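Local coordinates for protein AHL synthase (Burkholderia glumae, PDB 3P2H) that probably synthesises N-acyl-homoserine lactone quorum-sensing signals, taking the acyl group from an acyl carrier protein and the lactone part from S-adenosylmethionine, at residues G141-S146 and V173-D178; I154-H159 and L184-L189. The protein carries 3 engineered substitutions. One frame throughout, in Å; residues are numbered along the deposited sequence.

Contact 1. Residues G141-S146 and V173-D178; sequences GVTFCS and VACWID. With NOO (N-(3-oxocyclohex-1-en-1-yl)octanamide), chain C.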
loop_
_atom_site.group_PDB
_atom_site.type_symbol
_atom_site.label_atom_id
_atom_site.label_comp_id
_atom_site.label_asym_id
_atom_site.label_seq_id
_atom_site.Cartn_x
_atom_site.Cartn_y
_atom_site.Cartn_z
ATOM N N GLY A 141 -7.423 2.905 1.753
ATOM C CA GLY A 141 -6.602 2.223 2.734
ATOM C C GLY A 141 -6.290 3.055 3.961
ATOM O O GLY A 141 -6.342 4.285 3.930
ATOM N N VAL A 142 -5.969 2.374 5.053
ATOM C CA VAL A 142 -5.638 3.059 6.288
ATOM C C VAL A 142 -4.219 3.567 6.141
ATOM O O VAL A 142 -3.297 2.798 5.847
ATOM C CB VAL A 142 -5.719 2.110 7.498
ATOM C CG1 VAL A 142 -5.344 2.850 8.762
ATOM C CG2 VAL A 142 -7.111 1.537 7.606
ATOM N N THR A 143 -4.037 4.862 6.342
ATOM C CA THR A 143 -2.712 5.442 6.201
ATOM C C THR A 143 -2.363 6.310 7.395
ATOM O O THR A 143 -3.229 6.979 7.956
ATOM C CB THR A 143 -2.626 6.322 4.937
ATOM O OG1 THR A 143 -2.833 7.694 5.290
ATOM C CG2 THR A 143 -3.701 5.928 3.952
ATOM N N PHE A 144 -1.094 6.284 7.787
ATOM C CA PHE A 144 -0.633 7.115 8.888
ATOM C C PHE A 144 -0.871 8.542 8.390
ATOM O O PHE A 144 -0.708 8.812 7.202
ATOM C CB PHE A 144 0.862 6.897 9.122
ATOM C CG PHE A 144 1.209 5.543 9.681
ATOM C CD1 PHE A 144 0.315 4.481 9.601
ATOM C CD2 PHE A 144 2.455 5.323 10.260
ATOM C CE1 PHE A 144 0.661 3.216 10.090
ATOM C CE2 PHE A 144 2.808 4.069 10.749
ATOM C CZ PHE A 144 1.914 3.015 10.665
ATOM N N CYS A 145 -1.269 9.450 9.271
ATOM C CA CYS A 145 -1.503 10.814 8.821
ATOM C C CYS A 145 -0.212 11.433 8.290
ATOM O O CYS A 145 -0.243 12.271 7.400
ATOM C CB CYS A 145 -2.092 11.660 9.949
ATOM S SG CYS A 145 -3.827 11.272 10.272
ATOM N N SER A 146 0.928 11.009 8.822
ATOM C CA SER A 146 2.200 11.545 8.353
ATOM C C SER A 146 2.404 11.166 6.886
ATOM O O SER A 146 2.968 11.935 6.107
ATOM C CB SER A 146 3.350 11.007 9.206
ATOM O OG SER A 146 3.369 9.595 9.198
ATOM N N VAL A 173 -5.715 7.430 9.387
ATOM C CA VAL A 173 -6.999 7.786 8.819
ATOM C C VAL A 173 -7.268 6.968 7.569
ATOM O O VAL A 173 -6.343 6.622 6.838
ATOM C CB VAL A 173 -7.043 9.294 8.463
ATOM C CG1 VAL A 173 -6.082 9.592 7.314
ATOM C CG2 VAL A 173 -8.454 9.700 8.115
ATOM N N ALA A 174 -8.532 6.631 7.337
ATOM C CA ALA A 174 -8.893 5.881 6.142
ATOM C C ALA A 174 -8.725 6.909 5.029
ATOM O O ALA A 174 -9.274 8.008 5.109
ATOM C CB ALA A 174 -10.328 5.406 6.228
ATOM N N CYS A 175 -7.975 6.557 3.992
ATOM C CA CYS A 175 -7.696 7.506 2.921
ATOM C C CYS A 175 -8.003 7.028 1.508
ATOM O O CYS A 175 -7.732 5.877 1.151
ATOM C CB CYS A 175 -6.217 7.912 3.024
ATOM S SG CYS A 175 -5.578 9.180 1.892
ATOM N N TRP A 176 -8.586 7.928 0.719
ATOM C CA TRP A 176 -8.905 7.667 -0.678
ATOM C C TRP A 176 -7.825 8.336 -1.522
ATOM O O TRP A 176 -7.244 9.342 -1.116
ATOM C CB TRP A 176 -10.216 8.338 -1.110
ATOM C CG TRP A 176 -11.511 7.787 -0.619
ATOM C CD1 TRP A 176 -12.351 8.365 0.288
ATOM C CD2 TRP A 176 -12.183 6.615 -1.098
ATOM N NE1 TRP A 176 -13.509 7.632 0.398
ATOM C CE2 TRP A 176 -13.432 6.551 -0.440
ATOM C CE3 TRP A 176 -11.853 5.615 -2.022
ATOM C CZ2 TRP A 176 -14.354 5.523 -0.676
ATOM C CZ3 TRP A 176 -12.772 4.591 -2.260
ATOM C CH2 TRP A 176 -14.007 4.557 -1.586
ATOM N N ILE A 177 -7.566 7.774 -2.694
ATOM C CA ILE A 177 -6.650 8.369 -3.658
ATOM C C ILE A 177 -7.386 8.189 -4.985
ATOM O O ILE A 177 -7.568 7.057 -5.443
ATOM C CB ILE A 177 -5.286 7.654 -3.755
ATOM C CG1 ILE A 177 -4.406 8.005 -2.556
ATOM C CG2 ILE A 177 -4.572 8.087 -5.026
ATOM C CD1 ILE A 177 -3.004 7.410 -2.638
ATOM N N ASP A 178 -7.841 9.290 -5.578
ATOM C CA ASP A 178 -8.549 9.215 -6.853
ATOM C C ASP A 178 -7.554 9.087 -7.989
ATOM O O ASP A 178 -6.649 9.907 -8.117
ATOM C CB ASP A 178 -9.401 10.468 -7.101
ATOM C CG ASP A 178 -10.645 10.517 -6.238
ATOM O OD1 ASP A 178 -10.939 9.523 -5.546
ATOM O OD2 ASP A 178 -11.338 11.558 -6.263
HETATM C C1 NOO C . 4.519 4.577 7.071
HETATM O O1 NOO C . 4.758 5.740 7.383
HETATM C C2 NOO C . 3.222 4.167 6.386
HETATM C C3 NOO C . 2.651 2.900 6.568
HETATM C C4 NOO C . 3.491 1.844 7.315
HETATM C C5 NOO C . 5.054 2.007 7.154
HETATM C C6 NOO C . 5.556 3.461 7.412
HETATM N N7 NOO C . 1.322 2.499 6.118
HETATM C C8 NOO C . 0.783 1.356 5.471
HETATM O O8 NOO C . 0.948 0.200 5.848
HETATM C C9 NOO C . -0.084 1.532 4.205
HETATM C C10 NOO C . -0.605 2.937 3.806
HETATM C C11 NOO C . -1.940 2.794 3.024
HETATM C C12 NOO C . -2.057 3.794 1.861
HETATM C C13 NOO C . -3.446 3.705 1.191
HETATM C C14 NOO C . -3.894 5.069 0.631
HETATM C C15 NOO C . -5.152 4.939 -0.233
#
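Cys175 N donates to Gly141 O over 2.8 Å, while the return bond from Gly141 N to Cys175 O is weak. Two residues further along strand 138-144, Thr143 pairs with Val173 of strand 170-178 through two reciprocal backbone hydrogen bonds; that from Thr143 N to Val173 O is nearly straight, at 173°. Between these hydrogen-bonded pairs sits the non-hydrogen-bonded pair of Val142 and Ala174. On the face shared by Thr143 and Cys175 the packing is tight: Thr143 CG2 is 3.3 Å from Cys175 CB. The same methyl touches C12 of the inhibitor's octanoyl tail (3.4 Å), and Thr143 OG1 donates to Phe144 O from above the carbonyl plane. The tail runs beside Gly141, whose lack of a side chain makes room for C13, and its terminal C15 meets Ile177 CG1 at 3.9 Å. At the inhibitor's other end, Phe144 CG stands anti to the carbonyl carbon (chi1 -69°), and C3 of the cyclohexenone lies over the ring centre, 4.0 Å above its plane. Val142 faces the other side of the sheet and touches methylthioadenosine. The antiparallel pair thus walls the inhibitor pocket of a GNAT-like autoinducer synthase fold, consistent with an acyl-chain site.

Contact 2. Residues I154-H159 and L184-L189; sequences IGVHAH and LAALDL
Ala186 presses its methyl against the peptide between Gly155 and Val156, with CB 3.6 Å from Gly155 C and 3.8 Å from Val156 N. Gly155 is the first residue beyond helix 145-154 and turns with a positive phi of 105°. At those angles a beta carbon would be jammed against Ile154 O and would also point at the Ala186 methyl, so the close approach relies on glycine. Beside this point Val156 packs against Leu187. Val156 CG1, anti to its own carbonyl carbon (chi1 -56°), fits against the isobutyl fork of Leu187, 3.9 Å from both CG and CD2 and only slightly farther from CD1. The Leu187 CD2 branch also reaches Ile154 CG2, at 4.1 Å, so one methyl touches both residues that flank Gly155. These side chains cross obliquely, and Val128 of helix 120-133 adds to the packing on Leu187. A water donates to Ile154 O over 2.9 Å and also lies close to Ala186 O, but that second distance is too short to be trusted. After Ala186 the chain leaves helix 181-186 through a Schellman motif, in which Leu189 N bonds to Leu184 O and Asp188 N to Ala185 O. Directional bonds come from the preceding turn of the same helix: Gln182 NE2 binds Gly155 O, and Thr183 OG1 bonds with His157 N. The direct contact between the segments is therefore apolar and depends on shape, a methyl on a peptide and a valine against a leucine fork, while Gln182 and Thr183 satisfy Gly155 O and His157 N, and the water binds Ile154 O.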
loop_
_atom_site.group_PDB
_atom_site.type_symbol
_atom_site.label_atom_id
_atom_site.label_comp_id
_atom_site.label_asym_id
_atom_site.label_seq_id
_atom_site.Cartn_x
_atom_site.Cartn_y
_atom_site.Cartn_z
ATOM N N ILE A 154 3.130 15.395 -2.442
ATOM C CA ILE A 154 3.458 14.822 -3.744
ATOM C C ILE A 154 2.488 15.334 -4.806
ATOM O O ILE A 154 2.826 15.393 -5.987
ATOM C CB ILE A 154 3.428 13.268 -3.707
ATOM C CG1 ILE A 154 4.586 12.752 -2.849
ATOM C CG2 ILE A 154 3.530 12.704 -5.118
ATOM C CD1 ILE A 154 4.647 11.240 -2.738
ATOM N N GLY A 155 1.276 15.688 -4.391
ATOM C CA GLY A 155 0.316 16.230 -5.337
ATOM C C GLY A 155 -0.829 15.358 -5.800
ATOM O O GLY A 155 -1.676 15.816 -6.570
ATOM N N VAL A 156 -0.871 14.110 -5.345
ATOM C CA VAL A 156 -1.946 13.211 -5.752
ATOM C C VAL A 156 -3.260 13.688 -5.159
ATOM O O VAL A 156 -3.263 14.459 -4.211
ATOM C CB VAL A 156 -1.684 11.766 -5.281
ATOM C CG1 VAL A 156 -0.331 11.291 -5.799
ATOM C CG2 VAL A 156 -1.739 11.690 -3.762
ATOM N N HIS A 157 -4.377 13.241 -5.723
ATOM C CA HIS A 157 -5.667 13.645 -5.201
ATOM C C HIS A 157 -6.092 12.672 -4.121
ATOM O O HIS A 157 -6.746 11.664 -4.385
ATOM C CB HIS A 157 -6.727 13.701 -6.309
ATOM C CG HIS A 157 -8.090 14.095 -5.822
ATOM N ND1 HIS A 157 -9.188 14.156 -6.653
ATOM C CD2 HIS A 157 -8.535 14.433 -4.586
ATOM C CE1 HIS A 157 -10.250 14.509 -5.951
ATOM N NE2 HIS A 157 -9.883 14.684 -4.694
ATOM N N ALA A 158 -5.701 12.984 -2.896
ATOM C CA ALA A 158 -6.046 12.158 -1.758
ATOM C C ALA A 158 -7.097 12.880 -0.920
ATOM O O ALA A 158 -7.058 14.105 -0.776
ATOM C CB ALA A 158 -4.804 11.891 -0.920
ATOM N N HIS A 159 -8.044 12.121 -0.384
ATOM C CA HIS A 159 -9.083 12.679 0.469
ATOM C C HIS A 159 -9.522 11.620 1.471
ATOM O O HIS A 159 -9.431 10.421 1.211
ATOM C CB HIS A 159 -10.276 13.216 -0.349
ATOM C CG HIS A 159 -10.879 12.227 -1.296
ATOM N ND1 HIS A 159 -10.313 11.917 -2.513
ATOM C CD2 HIS A 159 -12.014 11.491 -1.212
ATOM C CE1 HIS A 159 -11.073 11.036 -3.138
ATOM N NE2 HIS A 159 -12.110 10.760 -2.370
ATOM N N LEU A 184 -2.523 11.170 -11.653
ATOM C CA LEU A 184 -1.672 10.643 -12.712
ATOM C C LEU A 184 -0.554 11.633 -13.056
ATOM O O LEU A 184 0.615 11.259 -13.134
ATOM C CB LEU A 184 -2.513 10.334 -13.957
ATOM C CG LEU A 184 -3.575 9.233 -13.813
ATOM C CD1 LEU A 184 -4.433 9.150 -15.066
ATOM C CD2 LEU A 184 -2.892 7.898 -13.545
ATOM N N ALA A 185 -0.913 12.899 -13.254
ATOM C CA ALA A 185 0.079 13.917 -13.587
ATOM C C ALA A 185 1.112 14.063 -12.478
ATOM O O ALA A 185 2.307 14.147 -12.743
ATOM C CB ALA A 185 -0.606 15.255 -13.840
ATOM N N ALA A 186 0.652 14.096 -11.232
ATOM C CA ALA A 186 1.560 14.240 -10.099
ATOM C C ALA A 186 2.566 13.092 -10.009
ATOM O O ALA A 186 3.662 13.260 -9.474
ATOM C CB ALA A 186 0.764 14.327 -8.808
ATOM N N LEU A 187 2.188 11.930 -10.534
ATOM C CA LEU A 187 3.045 10.750 -10.491
ATOM C C LEU A 187 3.769 10.483 -11.808
ATOM O O LEU A 187 4.466 9.482 -11.936
ATOM C CB LEU A 187 2.214 9.521 -10.105
ATOM C CG LEU A 187 1.541 9.610 -8.731
ATOM C CD1 LEU A 187 0.545 8.476 -8.549
ATOM C CD2 LEU A 187 2.606 9.586 -7.652
ATOM N N ASP A 188 3.593 11.375 -12.781
ATOM C CA ASP A 188 4.231 11.235 -14.089
ATOM C C ASP A 188 3.799 9.980 -14.828
ATOM O O ASP A 188 4.603 9.331 -15.492
ATOM C CB ASP A 188 5.752 11.239 -13.935
ATOM C CG ASP A 188 6.307 12.630 -13.756
ATOM O OD1 ASP A 188 7.460 12.765 -13.298
ATOM O OD2 ASP A 188 5.585 13.597 -14.082
ATOM N N LEU A 189 2.522 9.647 -14.715
ATOM C CA LEU A 189 1.982 8.472 -15.375
ATOM C C LEU A 189 1.178 8.849 -16.618
ATOM O O LEU A 189 0.767 10.003 -16.792
ATOM C CB LEU A 189 1.098 7.695 -14.403
ATOM C CG LEU A 189 1.804 7.252 -13.118
ATOM C CD1 LEU A 189 0.793 6.642 -12.157
ATOM C CD2 LEU A 189 2.911 6.267 -13.459
HETATM O O HOH W 1 4.916 14.744 -7.927
#

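Of the four segments, 141-146 comes first, at the end of strand 138-144, which runs straight into helix 145-154; contact 1 closes the loop from it to strand 170-178. Contact 2 starts inside that loop, at the end of helix 145-154, and closes beyond it, on the end of helix 181-186, so the two closures cross rather than nest. Strand 157-160 connects them: it begins in contact 2 and pairs antiparallel with strand 170-178, with a probable hydrogen bond from Trp176 N to His159 O (2.7 Å). Contact 1 thus joins two strands of the central sheet at the inhibitor pocket, and contact 2 fastens the C-terminal helix to the turn that follows helix 145-154.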